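Local coordinates for Hut operon positive regulatory protein (Bacillus subtilis, PDB 4H4L) that binds regulatory sequences on the hut mRNA in the presence of histidine, suppressing transcription termination and so activating the operon for histidine utilization, at residues 36-41 against 102-107; 118-123 against 143-148. The protein carries 1 engineered substitution. All coordinates share one frame; numbering follows the deposited sequence.

Contact 1: residues 36-41 against 102-107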
loop_
_atom_site.group_PDB
_atom_site.type_symbol
_atom_site.label_atom_id
_atom_site.label_comp_id
_atom_site.label_asym_id
_atom_site.label_seq_id
_atom_site.Cartn_x
_atom_site.Cartn_y
_atom_site.Cartn_z
ATOM N N LYS A 36 32.264 -5.434 -5.943
ATOM C CA LYS A 36 31.652 -5.971 -7.142
ATOM C C LYS A 36 30.620 -4.931 -7.639
ATOM O O LYS A 36 29.804 -4.423 -6.876
ATOM C CB LYS A 36 31.007 -7.308 -6.812
ATOM C CG LYS A 36 31.500 -8.477 -7.656
ATOM C CD LYS A 36 33.016 -8.624 -7.638
ATOM C CE LYS A 36 33.427 -10.013 -8.094
ATOM N NZ LYS A 36 32.996 -10.338 -9.487
ATOM N N VAL A 37 30.671 -4.572 -8.910
ATOM C CA VAL A 37 29.878 -3.441 -9.374
ATOM C C VAL A 37 29.443 -3.569 -10.805
ATOM O O VAL A 37 30.194 -4.016 -11.648
ATOM C CB VAL A 37 30.592 -2.086 -9.171
ATOM C CG1 VAL A 37 31.823 -1.953 -10.057
ATOM C CG2 VAL A 37 29.617 -0.938 -9.404
ATOM N N CYS A 38 28.231 -3.111 -11.068
ATOM C CA CYS A 38 27.521 -3.453 -12.274
ATOM C C CYS A 38 26.579 -2.315 -12.667
ATOM O O CYS A 38 25.924 -1.709 -11.818
ATOM C CB CYS A 38 26.772 -4.755 -11.997
ATOM S SG CYS A 38 25.350 -5.062 -13.027
ATOM N N LEU A 39 26.527 -2.017 -13.958
ATOM C CA LEU A 39 25.710 -0.913 -14.472
ATOM C C LEU A 39 24.875 -1.390 -15.631
ATOM O O LEU A 39 25.134 -2.460 -16.171
ATOM C CB LEU A 39 26.596 0.243 -14.937
ATOM C CG LEU A 39 27.437 0.928 -13.865
ATOM C CD1 LEU A 39 28.064 2.176 -14.447
ATOM C CD2 LEU A 39 26.591 1.281 -12.659
ATOM N N GLY A 40 23.882 -0.600 -16.020
ATOM C CA GLY A 40 23.025 -0.972 -17.142
ATOM C C GLY A 40 21.837 -0.060 -17.356
ATOM O O GLY A 40 21.636 0.873 -16.591
ATOM N N LYS A 41 21.047 -0.371 -18.385
ATOM C CA LYS A 41 19.905 0.429 -18.813
ATOM C C LYS A 41 18.703 -0.397 -19.285
ATOM O O LYS A 41 18.823 -1.353 -20.049
ATOM C CB LYS A 41 20.307 1.382 -19.937
ATOM C CG LYS A 41 20.800 2.740 -19.471
ATOM C CD LYS A 41 21.198 3.602 -20.665
ATOM C CE LYS A 41 22.538 3.152 -21.258
ATOM N NZ LYS A 41 23.673 3.300 -20.302
ATOM N N LEU A 102 14.937 3.728 -17.231
ATOM C CA LEU A 102 15.866 3.761 -16.120
ATOM C C LEU A 102 17.311 3.560 -16.552
ATOM O O LEU A 102 17.603 3.228 -17.711
ATOM C CB LEU A 102 15.461 2.765 -15.045
ATOM C CG LEU A 102 14.150 3.025 -14.295
ATOM C CD1 LEU A 102 13.944 1.934 -13.262
ATOM C CD2 LEU A 102 14.147 4.382 -13.607
ATOM N N ARG A 103 18.208 3.841 -15.618
ATOM C CA ARG A 103 19.558 3.325 -15.635
ATOM C C ARG A 103 19.707 2.794 -14.223
ATOM O O ARG A 103 19.136 3.379 -13.315
ATOM C CB ARG A 103 20.574 4.438 -15.898
ATOM C CG ARG A 103 22.029 3.947 -15.921
ATOM C CD ARG A 103 23.066 5.045 -16.187
ATOM N NE ARG A 103 24.445 4.551 -16.013
ATOM C CZ ARG A 103 25.533 5.319 -15.919
ATOM N NH1 ARG A 103 25.441 6.643 -15.984
ATOM N NH2 ARG A 103 26.723 4.757 -15.759
ATOM N N PHE A 104 20.457 1.706 -14.050
ATOM C CA PHE A 104 20.680 1.079 -12.745
ATOM C C PHE A 104 22.157 0.812 -12.411
ATOM O O PHE A 104 22.970 0.449 -13.281
ATOM C CB PHE A 104 19.864 -0.230 -12.614
ATOM C CG PHE A 104 20.197 -1.267 -13.657
ATOM C CD1 PHE A 104 21.155 -2.263 -13.397
ATOM C CD2 PHE A 104 19.552 -1.264 -14.899
ATOM C CE1 PHE A 104 21.477 -3.209 -14.364
ATOM C CE2 PHE A 104 19.861 -2.230 -15.879
ATOM C CZ PHE A 104 20.825 -3.204 -15.610
ATOM N N ALA A 105 22.478 0.985 -11.139
ATOM C CA ALA A 105 23.755 0.608 -10.601
ATOM C C ALA A 105 23.482 -0.488 -9.608
ATOM O O ALA A 105 22.454 -0.414 -8.928
ATOM C CB ALA A 105 24.363 1.791 -9.892
ATOM N N VAL A 106 24.366 -1.493 -9.522
ATOM C CA VAL A 106 24.309 -2.517 -8.456
ATOM C C VAL A 106 25.650 -2.696 -7.743
ATOM O O VAL A 106 26.628 -3.139 -8.339
ATOM C CB VAL A 106 23.911 -3.917 -8.969
ATOM C CG1 VAL A 106 23.749 -4.875 -7.799
ATOM C CG2 VAL A 106 22.652 -3.862 -9.811
ATOM N N LEU A 107 25.679 -2.378 -6.456
ATOM C CA LEU A 107 26.882 -2.522 -5.647
ATOM C C LEU A 107 26.794 -3.662 -4.645
ATOM O O LEU A 107 25.746 -3.865 -4.033
ATOM C CB LEU A 107 27.196 -1.230 -4.901
ATOM C CG LEU A 107 28.291 -0.316 -5.434
ATOM C CD1 LEU A 107 28.714 0.630 -4.329
ATOM C CD2 LEU A 107 29.501 -1.110 -5.891
#
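The amides of V106 and F104 make the firm bonds here: V106 N reaches C38 O at 2.8 Å, and F104 N reaches G40 O at 2.9 Å. The return bonds, C38 N to V106 O and G40 N to F104 O, are bent and weak, so the antiparallel ladder is held unevenly. CA-H...O contacts fill in between, as where L39 CA meets F104 O.

F104 turns its ring across the neighbouring strand. With CG set between the backbone N and the carbonyl carbon (chi1 60°), the ring lies over G40, whose CA sits 3.8 Å from the ring centroid, shifted toward the rim. G40 has no side chain, and the ring packs directly on its backbone. On the other face of the sheet R103 runs out extended; its CG rests 3.2 Å from G40 O, and L39 CD1 meets the guanidinium at its edge. K41 NZ comes within 4.5 Å of R103 NE, two like charges that would tend to repel. Farther along, L39 CD2 packs on A105 CB at 3.6 Å, and V37 and L107 lie side by side, CG2 to CD2 3.5 Å.

The face of V37, L39, R103 and A105 is packed by helices 9-17 and 26-32, and that of C38, F104 and V106 by helix 47-60, while strand 120-130 pairs with the far side of 102-107.

Contact 2: residues 118-123 against 143-148; sequences GDWIAV and VGINHI
W120 lays one face of its indole over H147: H147 CB stands almost on the normal of the six-membered ring, 3.8 Å from its centroid. From there the imidazole turns its own edge toward that face, the two planes at 62°. H147 CG lies between the backbone N and the carbonyl carbon (chi1 60°), while the imidazole leads away from 118-123 toward the second subunit. There ND1 bonds to H73 ND1 of that subunit, and the backbone O of H147 takes a hydrogen bond from NE2 of H147 of the second subunit. At the indole edge, I145 CG2 approaches CE3 at 4.1 Å near the ring plane, G118 O lies in plane, and NE1 is bonded to E117 O.

Behind the rings the backbones pair. I121 N to N146 O is short at 2.6 Å, whereas N146 N returns to I121 O at 3.1 Å. V123 and G144 exchange a bond in each direction, both at 2.9 Å between N and O. At the C-terminus, I148 N bonds to D119 O at 3.0 Å. I148 also packs CG2 against D119 CB, and its CD1 meets I121 CD1 at 3.9 Å. N146 and V123 lean on helix 70-87, while A122 faces helix 9-17.

This is an antiparallel beta hairpin, strands 120-130 and 137-147, seen near its open end. W120 also meets Y69 and H73 of the second subunit, residues of its histidine pocket, so the end of the hairpin packs at a subunit interface of the HutP hexamer, beside a zinc-histidine site.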
loop_
_atom_site.group_PDB
_atom_site.type_symbol
_atom_site.label_atom_id
_atom_site.label_comp_id
_atom_site.label_asym_id
_atom_site.label_seq_id
_atom_site.Cartn_x
_atom_site.Cartn_y
_atom_site.Cartn_z
ATOM N N GLY A 118 29.556 -9.220 6.722
ATOM C CA GLY A 118 29.455 -9.756 5.375
ATOM C C GLY A 118 29.105 -8.765 4.266
ATOM O O GLY A 118 29.157 -7.524 4.439
ATOM N N ASP A 119 28.757 -9.342 3.119
ATOM C CA ASP A 119 28.327 -8.589 1.955
ATOM C C ASP A 119 26.883 -8.064 2.132
ATOM O O ASP A 119 26.021 -8.743 2.715
ATOM C CB ASP A 119 28.401 -9.489 0.705
ATOM C CG ASP A 119 29.793 -9.555 0.068
ATOM O OD1 ASP A 119 29.990 -10.445 -0.788
ATOM O OD2 ASP A 119 30.675 -8.728 0.382
ATOM N N TRP A 120 26.649 -6.855 1.620
ATOM C CA TRP A 120 25.325 -6.235 1.497
ATOM C C TRP A 120 25.186 -5.811 0.070
ATOM O O TRP A 120 26.192 -5.716 -0.639
ATOM C CB TRP A 120 25.195 -5.031 2.438
ATOM C CG TRP A 120 25.024 -5.465 3.874
ATOM C CD1 TRP A 120 25.913 -6.204 4.641
ATOM C CD2 TRP A 120 23.862 -5.249 4.755
ATOM N NE1 TRP A 120 25.404 -6.454 5.889
ATOM C CE2 TRP A 120 24.183 -5.912 6.026
ATOM C CE3 TRP A 120 22.638 -4.603 4.624
ATOM C CZ2 TRP A 120 23.309 -5.906 7.102
ATOM C CZ3 TRP A 120 21.768 -4.605 5.715
ATOM C CH2 TRP A 120 22.095 -5.243 6.924
ATOM N N ILE A 121 23.960 -5.569 -0.398
ATOM C CA ILE A 121 23.777 -5.184 -1.809
ATOM C C ILE A 121 22.939 -3.908 -1.946
ATOM O O ILE A 121 22.169 -3.565 -1.059
ATOM C CB ILE A 121 23.252 -6.371 -2.658
ATOM C CG1 ILE A 121 23.348 -6.076 -4.152
ATOM C CG2 ILE A 121 21.846 -6.767 -2.258
ATOM C CD1 ILE A 121 23.110 -7.307 -4.998
ATOM N N ALA A 122 23.117 -3.179 -3.033
ATOM C CA ALA A 122 22.394 -1.940 -3.186
ATOM C C ALA A 122 22.002 -1.856 -4.615
ATOM O O ALA A 122 22.852 -1.989 -5.472
ATOM C CB ALA A 122 23.253 -0.747 -2.820
ATOM N N VAL A 123 20.704 -1.678 -4.859
ATOM C CA VAL A 123 20.180 -1.554 -6.194
ATOM C C VAL A 123 19.688 -0.114 -6.318
ATOM O O VAL A 123 18.810 0.298 -5.574
ATOM C CB VAL A 123 19.069 -2.580 -6.408
ATOM C CG1 VAL A 123 18.582 -2.544 -7.831
ATOM C CG2 VAL A 123 19.573 -3.982 -6.076
ATOM N N VAL A 143 16.264 3.534 -4.177
ATOM C CA VAL A 143 17.417 2.807 -3.642
ATOM C C VAL A 143 17.059 1.676 -2.688
ATOM O O VAL A 143 16.504 1.906 -1.630
ATOM C CB VAL A 143 18.421 3.755 -2.951
ATOM C CG1 VAL A 143 19.640 2.991 -2.498
ATOM C CG2 VAL A 143 18.849 4.834 -3.925
ATOM N N GLY A 144 17.409 0.454 -3.055
ATOM C CA GLY A 144 17.084 -0.702 -2.223
ATOM C C GLY A 144 18.352 -1.243 -1.634
ATOM O O GLY A 144 19.333 -1.439 -2.354
ATOM N N ILE A 145 18.349 -1.472 -0.321
ATOM C CA ILE A 145 19.521 -2.001 0.371
ATOM C C ILE A 145 19.186 -3.267 1.138
ATOM O O ILE A 145 18.381 -3.245 2.051
ATOM C CB ILE A 145 20.178 -0.937 1.276
ATOM C CG1 ILE A 145 20.824 0.129 0.381
ATOM C CG2 ILE A 145 21.239 -1.564 2.176
ATOM C CD1 ILE A 145 20.942 1.522 0.975
ATOM N N ASN A 146 19.817 -4.372 0.759
ATOM C CA ASN A 146 19.641 -5.613 1.489
ATOM C C ASN A 146 20.980 -6.311 1.802
ATOM O O ASN A 146 22.015 -6.041 1.183
ATOM C CB ASN A 146 18.759 -6.516 0.663
ATOM C CG ASN A 146 18.103 -7.597 1.474
ATOM O OD1 ASN A 146 18.074 -7.561 2.712
ATOM N ND2 ASN A 146 17.556 -8.571 0.774
ATOM N N HIS A 147 20.958 -7.200 2.779
ATOM C CA HIS A 147 22.096 -8.064 3.054
ATOM C C HIS A 147 22.165 -9.189 2.032
ATOM O O HIS A 147 21.140 -9.581 1.467
ATOM C CB HIS A 147 22.014 -8.606 4.494
ATOM C CG HIS A 147 20.765 -9.412 4.788
ATOM N ND1 HIS A 147 19.568 -8.837 5.014
ATOM C CD2 HIS A 147 20.569 -10.788 4.912
ATOM C CE1 HIS A 147 18.652 -9.796 5.286
ATOM N NE2 HIS A 147 19.264 -10.988 5.219
ATOM N N ILE A 148 23.372 -9.718 1.752
ATOM C CA ILE A 148 23.443 -10.763 0.717
ATOM C C ILE A 148 24.172 -12.048 1.124
ATOM O O ILE A 148 23.577 -13.013 1.630
ATOM C CB ILE A 148 23.921 -10.193 -0.649
ATOM C CG1 ILE A 148 23.824 -11.245 -1.755
ATOM C CG2 ILE A 148 25.316 -9.600 -0.557
ATOM C CD1 ILE A 148 23.906 -10.672 -3.159
ATOM O OXT ILE A 148 25.377 -12.142 0.946
#

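Contacts 1 and 2 belong to one four-stranded antiparallel sheet, ordered 36-44, 99-109, 120-130, 137-147, with their centres 13 Å apart. The seam between them runs through the two middle strands: L107 O lies 2.9 Å from A122 N, a probable hydrogen bond, and V106 CG1 packs on I121 CD1 at 3.8 Å. R108, next along from contact 1, pairs through its backbone with K36 and through its side chain forms a salt bridge with D119 of contact 2. A bound zinc ion lies about 6 Å from the W120 side chain, and one about 13 Å from that of L102; a bound histidine lies about 9 Å from that of N146, and one about 11 Å from that of L102.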